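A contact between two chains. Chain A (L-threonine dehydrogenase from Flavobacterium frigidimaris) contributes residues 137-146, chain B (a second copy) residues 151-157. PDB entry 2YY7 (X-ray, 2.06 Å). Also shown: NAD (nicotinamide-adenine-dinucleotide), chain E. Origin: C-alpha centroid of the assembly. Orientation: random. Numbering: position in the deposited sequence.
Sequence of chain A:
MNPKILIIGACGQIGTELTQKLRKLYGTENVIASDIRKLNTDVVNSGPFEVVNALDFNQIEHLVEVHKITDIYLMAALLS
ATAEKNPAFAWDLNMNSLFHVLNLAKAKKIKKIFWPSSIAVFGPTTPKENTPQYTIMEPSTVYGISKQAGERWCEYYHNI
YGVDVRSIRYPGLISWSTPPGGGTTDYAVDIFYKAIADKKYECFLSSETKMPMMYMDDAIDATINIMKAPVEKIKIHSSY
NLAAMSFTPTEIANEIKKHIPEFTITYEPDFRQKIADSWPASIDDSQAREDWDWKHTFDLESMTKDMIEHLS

Chain A (137-146) MEPSTVYGIS
Chain B (151-157) ERWCEYY

The chain A stretch enters as an extended loop, with phi/psi of -141/103 at M137(A), -131/70 at E138(A) and -52/134 at P139(A). It turns through S140(A) (-100/3) and T141(A) (-115/155) into a helix that begins at V142(A) and continues past S146(A). Residues 151-157 of chain B are helical throughout, with phi from -57 to -70° and psi from -35 to -54°. The two helices run antiparallel, their N-to-C directions 175° apart and their axes 10.4 Å apart at closest approach. Two CA-CA distances fix the register: S140(A) to Y156(B), 6.3 Å, and I145(A) to R152(B), 6.6 Å. Together the stretches bury 494 Å².

The start of the chain A helix is capped by T141(A). T141(A), chi1 66° (p), accepts at OG1 from G144(A) N at 2.9 Å with an N-H...O angle of 163°, while T141(A) O receives I145(A) N at 3.0 Å. The absent side chain of G144(A) matters here, since an ideal CB would lie 2.7 Å from P139(A) CB.

R152(B) is the polar centre of the contact. Its CA-to-CB bond points toward chain A, and its chi angles of -59° (m), -75° (m), 87° (p) and -120° fold the chain so that the guanidinium meets the loop before the helix. R152(B) NH1 donates to P139(A) O at 3.0 Å, N-H...O 140°, with that oxygen at the guanidinium edge; E138(A) C lies over one face, 3.5 Å from R152(B) NH1. One turn along its own helix, E155(B) (chi1 -167°, t; chi2 -179°, t; chi3 74°) braces the group: R152(B) NH1 reaches E155(B) OE1 at 2.7 Å and 164° in a salt bridge, and R152(B) NH2 makes a weak bond to E155(B) OE2 at 3.4 Å. E138(A), at -59° (m), -172° (t) and -49°, adds a long salt bridge, OE2 to R152(B) NH2 at 3.7 Å. Its oxygen lies well out of the guanidinium plane, so the attraction is of charge alone.

Water joins the two carboxylates and the loop. Water 1 donates to E138(A) O at 2.7 Å and E155(B) OE1 at 2.6 Å; water 2 donates to E138(A) OE2 at 2.9 Å and E155(B) OE2 at 2.8 Å.

Further along, the contact is apolar. The CA-to-CB bond of I145(A) points toward chain B, and chi angles of -60° (m) and 175° (t) set its CD1 over one face of the W153(B) ring and 3.8 Å from R152(B) CB; its CG2 is 3.7 Å from W153(B) NE1. W153(B), at -82° (m) and 111°, starts sideways, but its ring end comes nearer, bringing CH2 to 3.6 Å from V142(A) CG1. V142(A), chi1 174° (t), also places CG2 3.5 Å from Y156(B) CZ. The Y156(B) ring, at -172° (t) and 86°, meets S140(A) O at its edge, with that oxygen 3.4 Å from Y156(B) CD1.

Y143(A), at 177° (t) and 69°, takes no part; its OH hydrogen-bonds NAD O2D at 2.6 Å.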

ATOM      1  N   MET A 137       8.891  -4.697   0.910  1.00 12.24           N
ATOM      2  CA  MET A 137       7.811  -4.566   1.885  1.00 14.70           C
ATOM      3  C   MET A 137       6.498  -5.160   1.376  1.00 12.55           C
ATOM      4  O   MET A 137       5.804  -4.557   0.559  1.00 11.46           O
ATOM      5  CB  MET A 137       7.598  -3.089   2.260  1.00 13.20           C
ATOM      6  CG  MET A 137       8.834  -2.406   2.846  1.00 16.09           C
ATOM      7  SD  MET A 137       8.491  -0.817   3.658  1.00 24.56           S
ATOM      8  CE  MET A 137       8.212   0.238   2.245  1.00 29.01           C
ATOM      9  N   GLU A 138       6.161  -6.350   1.862  1.00 11.73           N
ATOM     10  CA  GLU A 138       4.923  -7.006   1.455  1.00  9.98           C
ATOM     11  C   GLU A 138       4.190  -7.475   2.701  1.00  9.16           C
ATOM     12  O   GLU A 138       4.106  -8.672   2.967  1.00  8.91           O
ATOM     13  CB  GLU A 138       5.221  -8.200   0.541  1.00 11.21           C
ATOM     14  CG  GLU A 138       5.984  -7.836  -0.728  1.00 14.52           C
ATOM     15  CD  GLU A 138       6.100  -8.995  -1.698  1.00 19.22           C
ATOM     16  OE1 GLU A 138       6.495 -10.101  -1.274  1.00 22.75           O
ATOM     17  OE2 GLU A 138       5.806  -8.796  -2.891  1.00 19.84           O
ATOM     18  N   PRO A 139       3.657  -6.527   3.492  1.00  8.61           N
ATOM     19  CA  PRO A 139       2.929  -6.859   4.721  1.00  9.81           C
ATOM     20  C   PRO A 139       1.820  -7.880   4.497  1.00 10.34           C
ATOM     21  O   PRO A 139       1.049  -7.778   3.542  1.00  9.88           O
ATOM     22  CB  PRO A 139       2.400  -5.501   5.192  1.00  8.03           C
ATOM     23  CG  PRO A 139       2.308  -4.703   3.924  1.00  7.27           C
ATOM     24  CD  PRO A 139       3.587  -5.082   3.222  1.00  7.24           C
ATOM     25  N   SER A 140       1.757  -8.869   5.383  1.00 10.27           N
ATOM     26  CA  SER A 140       0.754  -9.920   5.292  1.00 10.61           C
ATOM     27  C   SER A 140      -0.434  -9.714   6.239  1.00 10.34           C
ATOM     28  O   SER A 140      -1.326 -10.556   6.301  1.00  9.18           O
ATOM     29  CB  SER A 140       1.407 -11.276   5.565  1.00 10.51           C
ATOM     30  OG  SER A 140       2.076 -11.264   6.810  1.00 14.50           O
ATOM     31  N   THR A 141      -0.444  -8.603   6.975  1.00  9.51           N
ATOM     32  CA  THR A 141      -1.551  -8.306   7.892  1.00  9.35           C
ATOM     33  C   THR A 141      -2.313  -7.063   7.444  1.00  9.03           C
ATOM     34  O   THR A 141      -1.762  -6.215   6.743  1.00  9.06           O
ATOM     35  CB  THR A 141      -1.053  -8.044   9.328  1.00  7.84           C
ATOM     36  OG1 THR A 141      -0.273  -6.838   9.359  1.00 10.45           O
ATOM     37  CG2 THR A 141      -0.201  -9.205   9.810  1.00  7.99           C
ATOM     38  N   VAL A 142      -3.578  -6.965   7.843  1.00  8.93           N
ATOM     39  CA  VAL A 142      -4.407  -5.804   7.511  1.00  9.97           C
ATOM     40  C   VAL A 142      -3.702  -4.556   8.032  1.00  9.83           C
ATOM     41  O   VAL A 142      -3.613  -3.538   7.344  1.00  8.46           O
ATOM     42  CB  VAL A 142      -5.806  -5.883   8.199  1.00  9.88           C
ATOM     43  CG1 VAL A 142      -6.584  -4.592   7.963  1.00 14.68           C
ATOM     44  CG2 VAL A 142      -6.588  -7.071   7.667  1.00  9.94           C
ATOM     45  N   TYR A 143      -3.203  -4.651   9.261  1.00  9.51           N
ATOM     46  CA  TYR A 143      -2.507  -3.545   9.914  1.00  9.79           C
ATOM     47  C   TYR A 143      -1.328  -3.060   9.075  1.00 10.28           C
ATOM     48  O   TYR A 143      -1.242  -1.875   8.740  1.00 11.45           O
ATOM     49  CB  TYR A 143      -2.022  -4.001  11.287  1.00  9.59           C
ATOM     50  CG  TYR A 143      -1.224  -2.994  12.083  1.00  9.25           C
ATOM     51  CD1 TYR A 143      -1.818  -1.839  12.599  1.00  6.63           C
ATOM     52  CD2 TYR A 143       0.107  -3.249  12.405  1.00  8.70           C
ATOM     53  CE1 TYR A 143      -1.095  -0.962  13.438  1.00  7.34           C
ATOM     54  CE2 TYR A 143       0.832  -2.395  13.232  1.00  7.10           C
ATOM     55  CZ  TYR A 143       0.229  -1.257  13.750  1.00  7.89           C
ATOM     56  OH  TYR A 143       0.956  -0.452  14.602  1.00  9.55           O
ATOM     57  N   GLY A 144      -0.425  -3.980   8.733  1.00 10.09           N
ATOM     58  CA  GLY A 144       0.738  -3.621   7.936  1.00  9.05           C
ATOM     59  C   GLY A 144       0.371  -2.972   6.611  1.00  9.51           C
ATOM     60  O   GLY A 144       1.035  -2.040   6.161  1.00  8.92           O
ATOM     61  N   ILE A 145      -0.686  -3.473   5.980  1.00  9.60           N
ATOM     62  CA  ILE A 145      -1.134  -2.922   4.704  1.00  9.58           C
ATOM     63  C   ILE A 145      -1.582  -1.475   4.892  1.00  8.96           C
ATOM     64  O   ILE A 145      -1.282  -0.609   4.057  1.00  8.48           O
ATOM     65  CB  ILE A 145      -2.304  -3.753   4.116  1.00 10.02           C
ATOM     66  CG1 ILE A 145      -1.838  -5.200   3.885  1.00  9.44           C
ATOM     67  CG2 ILE A 145      -2.791  -3.130   2.801  1.00  8.64           C
ATOM     68  CD1 ILE A 145      -2.938  -6.135   3.419  1.00 10.24           C
ATOM     69  N   SER A 146      -2.286  -1.212   5.992  1.00  8.44           N
ATOM     70  CA  SER A 146      -2.769   0.136   6.277  1.00  7.93           C
ATOM     71  C   SER A 146      -1.606   1.082   6.554  1.00  7.71           C
ATOM     72  O   SER A 146      -1.639   2.249   6.159  1.00  7.65           O
ATOM     73  CB  SER A 146      -3.737   0.138   7.475  1.00  7.62           C
ATOM     74  OG  SER A 146      -3.059   0.016   8.715  1.00 10.46           O
TER
ATOM     75  N   GLU B 151      -2.606  -5.086  -4.599  1.00  6.59           N
ATOM     76  CA  GLU B 151      -1.806  -6.310  -4.592  1.00  7.93           C
ATOM     77  C   GLU B 151      -1.763  -6.925  -3.190  1.00  7.07           C
ATOM     78  O   GLU B 151      -1.877  -8.145  -3.030  1.00  6.42           O
ATOM     79  CB  GLU B 151      -0.366  -6.025  -5.046  1.00  7.08           C
ATOM     80  CG  GLU B 151      -0.194  -5.660  -6.515  1.00  9.90           C
ATOM     81  CD  GLU B 151       1.269  -5.684  -6.947  1.00 10.97           C
ATOM     82  OE1 GLU B 151       1.575  -5.259  -8.080  1.00  9.74           O
ATOM     83  OE2 GLU B 151       2.117  -6.138  -6.149  1.00 17.80           O
ATOM     84  N   ARG B 152      -1.581  -6.081  -2.177  1.00  6.69           N
ATOM     85  CA  ARG B 152      -1.515  -6.553  -0.798  1.00  6.93           C
ATOM     86  C   ARG B 152      -2.832  -7.203  -0.382  1.00  7.20           C
ATOM     87  O   ARG B 152      -2.841  -8.246   0.268  1.00  7.00           O
ATOM     88  CB  ARG B 152      -1.194  -5.394   0.152  1.00  6.01           C
ATOM     89  CG  ARG B 152       0.133  -4.666  -0.119  1.00  7.60           C
ATOM     90  CD  ARG B 152       1.355  -5.466   0.329  1.00 10.18           C
ATOM     91  NE  ARG B 152       1.819  -6.390  -0.702  1.00 10.77           N
ATOM     92  CZ  ARG B 152       1.898  -7.707  -0.557  1.00  9.96           C
ATOM     93  NH1 ARG B 152       1.541  -8.277   0.588  1.00  9.04           N
ATOM     94  NH2 ARG B 152       2.337  -8.455  -1.563  1.00  8.84           N
ATOM     95  N   TRP B 153      -3.950  -6.583  -0.746  1.00  7.89           N
ATOM     96  CA  TRP B 153      -5.248  -7.138  -0.393  1.00  8.48           C
ATOM     97  C   TRP B 153      -5.564  -8.421  -1.158  1.00  8.96           C
ATOM     98  O   TRP B 153      -6.199  -9.322  -0.614  1.00  8.33           O
ATOM     99  CB  TRP B 153      -6.351  -6.095  -0.596  1.00  9.22           C
ATOM    100  CG  TRP B 153      -6.453  -5.138   0.566  1.00  9.73           C
ATOM    101  CD1 TRP B 153      -6.133  -3.811   0.573  1.00 10.46           C
ATOM    102  CD2 TRP B 153      -6.888  -5.453   1.895  1.00 11.11           C
ATOM    103  NE1 TRP B 153      -6.342  -3.278   1.825  1.00 10.10           N
ATOM    104  CE2 TRP B 153      -6.805  -4.265   2.655  1.00  9.37           C
ATOM    105  CE3 TRP B 153      -7.342  -6.626   2.518  1.00  9.36           C
ATOM    106  CZ2 TRP B 153      -7.159  -4.213   4.010  1.00 11.63           C
ATOM    107  CZ3 TRP B 153      -7.696  -6.575   3.868  1.00 11.79           C
ATOM    108  CH2 TRP B 153      -7.600  -5.375   4.597  1.00 12.39           C
ATOM    109  N   CYS B 154      -5.126  -8.518  -2.412  1.00  8.88           N
ATOM    110  CA  CYS B 154      -5.371  -9.740  -3.180  1.00  9.37           C
ATOM    111  C   CYS B 154      -4.665 -10.901  -2.485  1.00  9.67           C
ATOM    112  O   CYS B 154      -5.234 -11.985  -2.304  1.00  9.92           O
ATOM    113  CB  CYS B 154      -4.842  -9.603  -4.612  1.00  8.22           C
ATOM    114  SG  CYS B 154      -5.861  -8.563  -5.699  1.00 10.55           S
ATOM    115  N   GLU B 155      -3.418 -10.663  -2.091  1.00 10.24           N
ATOM    116  CA  GLU B 155      -2.626 -11.680  -1.404  1.00  9.97           C
ATOM    117  C   GLU B 155      -3.287 -12.031  -0.068  1.00 10.29           C
ATOM    118  O   GLU B 155      -3.367 -13.204   0.309  1.00 10.44           O
ATOM    119  CB  GLU B 155      -1.208 -11.155  -1.166  1.00  9.62           C
ATOM    120  CG  GLU B 155      -0.199 -12.214  -0.751  1.00 13.79           C
ATOM    121  CD  GLU B 155       1.171 -11.617  -0.498  1.00 17.83           C
ATOM    122  OE1 GLU B 155       1.346 -10.955   0.546  1.00 20.46           O
ATOM    123  OE2 GLU B 155       2.064 -11.795  -1.350  1.00 19.83           O
ATOM    124  N   TYR B 156      -3.764 -11.012   0.645  1.00 10.92           N
ATOM    125  CA  TYR B 156      -4.425 -11.237   1.930  1.00 10.10           C
ATOM    126  C   TYR B 156      -5.660 -12.117   1.750  1.00  9.69           C
ATOM    127  O   TYR B 156      -5.804 -13.134   2.426  1.00  8.75           O
ATOM    128  CB  TYR B 156      -4.858  -9.911   2.566  1.00 10.07           C
ATOM    129  CG  TYR B 156      -5.371 -10.069   3.979  1.00 10.96           C
ATOM    130  CD1 TYR B 156      -4.491 -10.065   5.064  1.00  9.90           C
ATOM    131  CD2 TYR B 156      -6.730 -10.254   4.236  1.00 10.48           C
ATOM    132  CE1 TYR B 156      -4.948 -10.243   6.369  1.00 11.91           C
ATOM    133  CE2 TYR B 156      -7.199 -10.435   5.542  1.00 11.65           C
ATOM    134  CZ  TYR B 156      -6.298 -10.428   6.599  1.00 12.01           C
ATOM    135  OH  TYR B 156      -6.744 -10.610   7.889  1.00 10.81           O
ATOM    136  N   TYR B 157      -6.558 -11.721   0.853  1.00  9.18           N
ATOM    137  CA  TYR B 157      -7.772 -12.503   0.612  1.00  9.78           C
ATOM    138  C   TYR B 157      -7.455 -13.940   0.203  1.00 10.77           C
ATOM    139  O   TYR B 157      -8.185 -14.867   0.552  1.00  9.97           O
ATOM    140  CB  TYR B 157      -8.649 -11.833  -0.453  1.00  9.55           C
ATOM    141  CG  TYR B 157      -9.630 -10.819   0.111  1.00  9.88           C
ATOM    142  CD1 TYR B 157     -10.995 -11.098   0.172  1.00  7.07           C
ATOM    143  CD2 TYR B 157      -9.189  -9.585   0.591  1.00  9.33           C
ATOM    144  CE1 TYR B 157     -11.899 -10.179   0.695  1.00  8.44           C
ATOM    145  CE2 TYR B 157     -10.085  -8.653   1.118  1.00  9.81           C
ATOM    146  CZ  TYR B 157     -11.440  -8.957   1.166  1.00 11.64           C
ATOM    147  OH  TYR B 157     -12.330  -8.037   1.672  1.00 12.45           O
TER
HETATM  148  PA  NAD E3001      -3.636   1.955  21.706  1.00  9.94           P
HETATM  149  O1A NAD E3001      -3.077   1.674  23.058  1.00 10.01           O
HETATM  150  O2A NAD E3001      -4.520   0.899  21.148  1.00 10.53           O
HETATM  151  O5B NAD E3001      -4.292   3.394  21.655  1.00  8.58           O
HETATM  152  C5B NAD E3001      -5.191   3.754  20.645  1.00  3.91           C
HETATM  153  C4B NAD E3001      -6.107   4.837  21.158  1.00  5.99           C
HETATM  154  O4B NAD E3001      -6.880   5.308  20.053  1.00  7.54           O
HETATM  155  C3B NAD E3001      -7.076   4.311  22.244  1.00  7.81           C
HETATM  156  O3B NAD E3001      -7.034   5.124  23.430  1.00  8.85           O
HETATM  157  C2B NAD E3001      -8.431   4.309  21.526  1.00  7.51           C
HETATM  158  O2B NAD E3001      -9.515   4.550  22.406  1.00  8.79           O
HETATM  159  C1B NAD E3001      -8.232   5.427  20.492  1.00  8.55           C
HETATM  160  N9A NAD E3001      -9.196   5.358  19.384  1.00  8.89           N
HETATM  161  C8A NAD E3001      -9.602   4.205  18.713  1.00 10.09           C
HETATM  162  N7A NAD E3001     -10.506   4.560  17.788  1.00  8.19           N
HETATM  163  C5A NAD E3001     -10.651   5.902  17.857  1.00  9.44           C
HETATM  164  C6A NAD E3001     -11.476   6.771  17.160  1.00  8.67           C
HETATM  165  N6A NAD E3001     -12.353   6.311  16.294  1.00  7.69           N
HETATM  166  N1A NAD E3001     -11.443   8.108  17.460  1.00  8.28           N
HETATM  167  C2A NAD E3001     -10.597   8.600  18.443  1.00  9.67           C
HETATM  168  N3A NAD E3001      -9.788   7.747  19.169  1.00  8.46           N
HETATM  169  C4A NAD E3001      -9.839   6.410  18.863  1.00  7.80           C
HETATM  170  O3  NAD E3001      -2.430   2.071  20.653  1.00  9.50           O
HETATM  171  PN  NAD E3001      -0.923   2.633  20.870  1.00  9.35           P
HETATM  172  O1N NAD E3001      -0.896   3.888  21.691  1.00  7.46           O
HETATM  173  O2N NAD E3001      -0.091   1.441  21.191  1.00 14.18           O
HETATM  174  O5D NAD E3001      -0.534   3.040  19.347  1.00  8.59           O
HETATM  175  C5D NAD E3001      -0.728   4.380  18.872  1.00  7.19           C
HETATM  176  C4D NAD E3001      -0.176   4.475  17.423  1.00  6.92           C
HETATM  177  O4D NAD E3001       1.157   3.999  17.381  1.00  6.26           O
HETATM  178  C3D NAD E3001      -0.937   3.604  16.418  1.00  9.06           C
HETATM  179  O3D NAD E3001      -0.935   4.263  15.156  1.00 10.26           O
HETATM  180  C2D NAD E3001      -0.071   2.374  16.289  1.00  9.11           C
HETATM  181  O2D NAD E3001      -0.381   1.731  15.075  1.00 10.15           O
HETATM  182  C1D NAD E3001       1.338   2.960  16.395  1.00  6.43           C
HETATM  183  N1N NAD E3001       2.297   1.910  16.811  1.00  6.65           N
HETATM  184  C2N NAD E3001       2.240   1.398  18.091  1.00  5.39           C
HETATM  185  C3N NAD E3001       3.145   0.412  18.473  1.00  7.35           C
HETATM  186  C7N NAD E3001       3.186  -0.081  19.893  1.00  7.03           C
HETATM  187  O7N NAD E3001       4.075  -1.115  20.134  1.00  9.20           O
HETATM  188  N7N NAD E3001       2.381   0.410  20.853  1.00 11.22           N
HETATM  189  C4N NAD E3001       4.092  -0.075  17.553  1.00  5.97           C
HETATM  190  C5N NAD E3001       4.154   0.473  16.268  1.00  4.61           C
HETATM  191  C6N NAD E3001       3.246   1.445  15.894  1.00  2.20           C
HETATM  192  O   HOH W   1       3.539 -11.151   1.965  1.00 21.33           O
HETATM  193  O   HOH W   2       4.131 -11.148  -3.194  1.00 22.15           O
HETATM  194  O   HOH W   3      -1.264  -9.306   2.176  1.00 14.12           O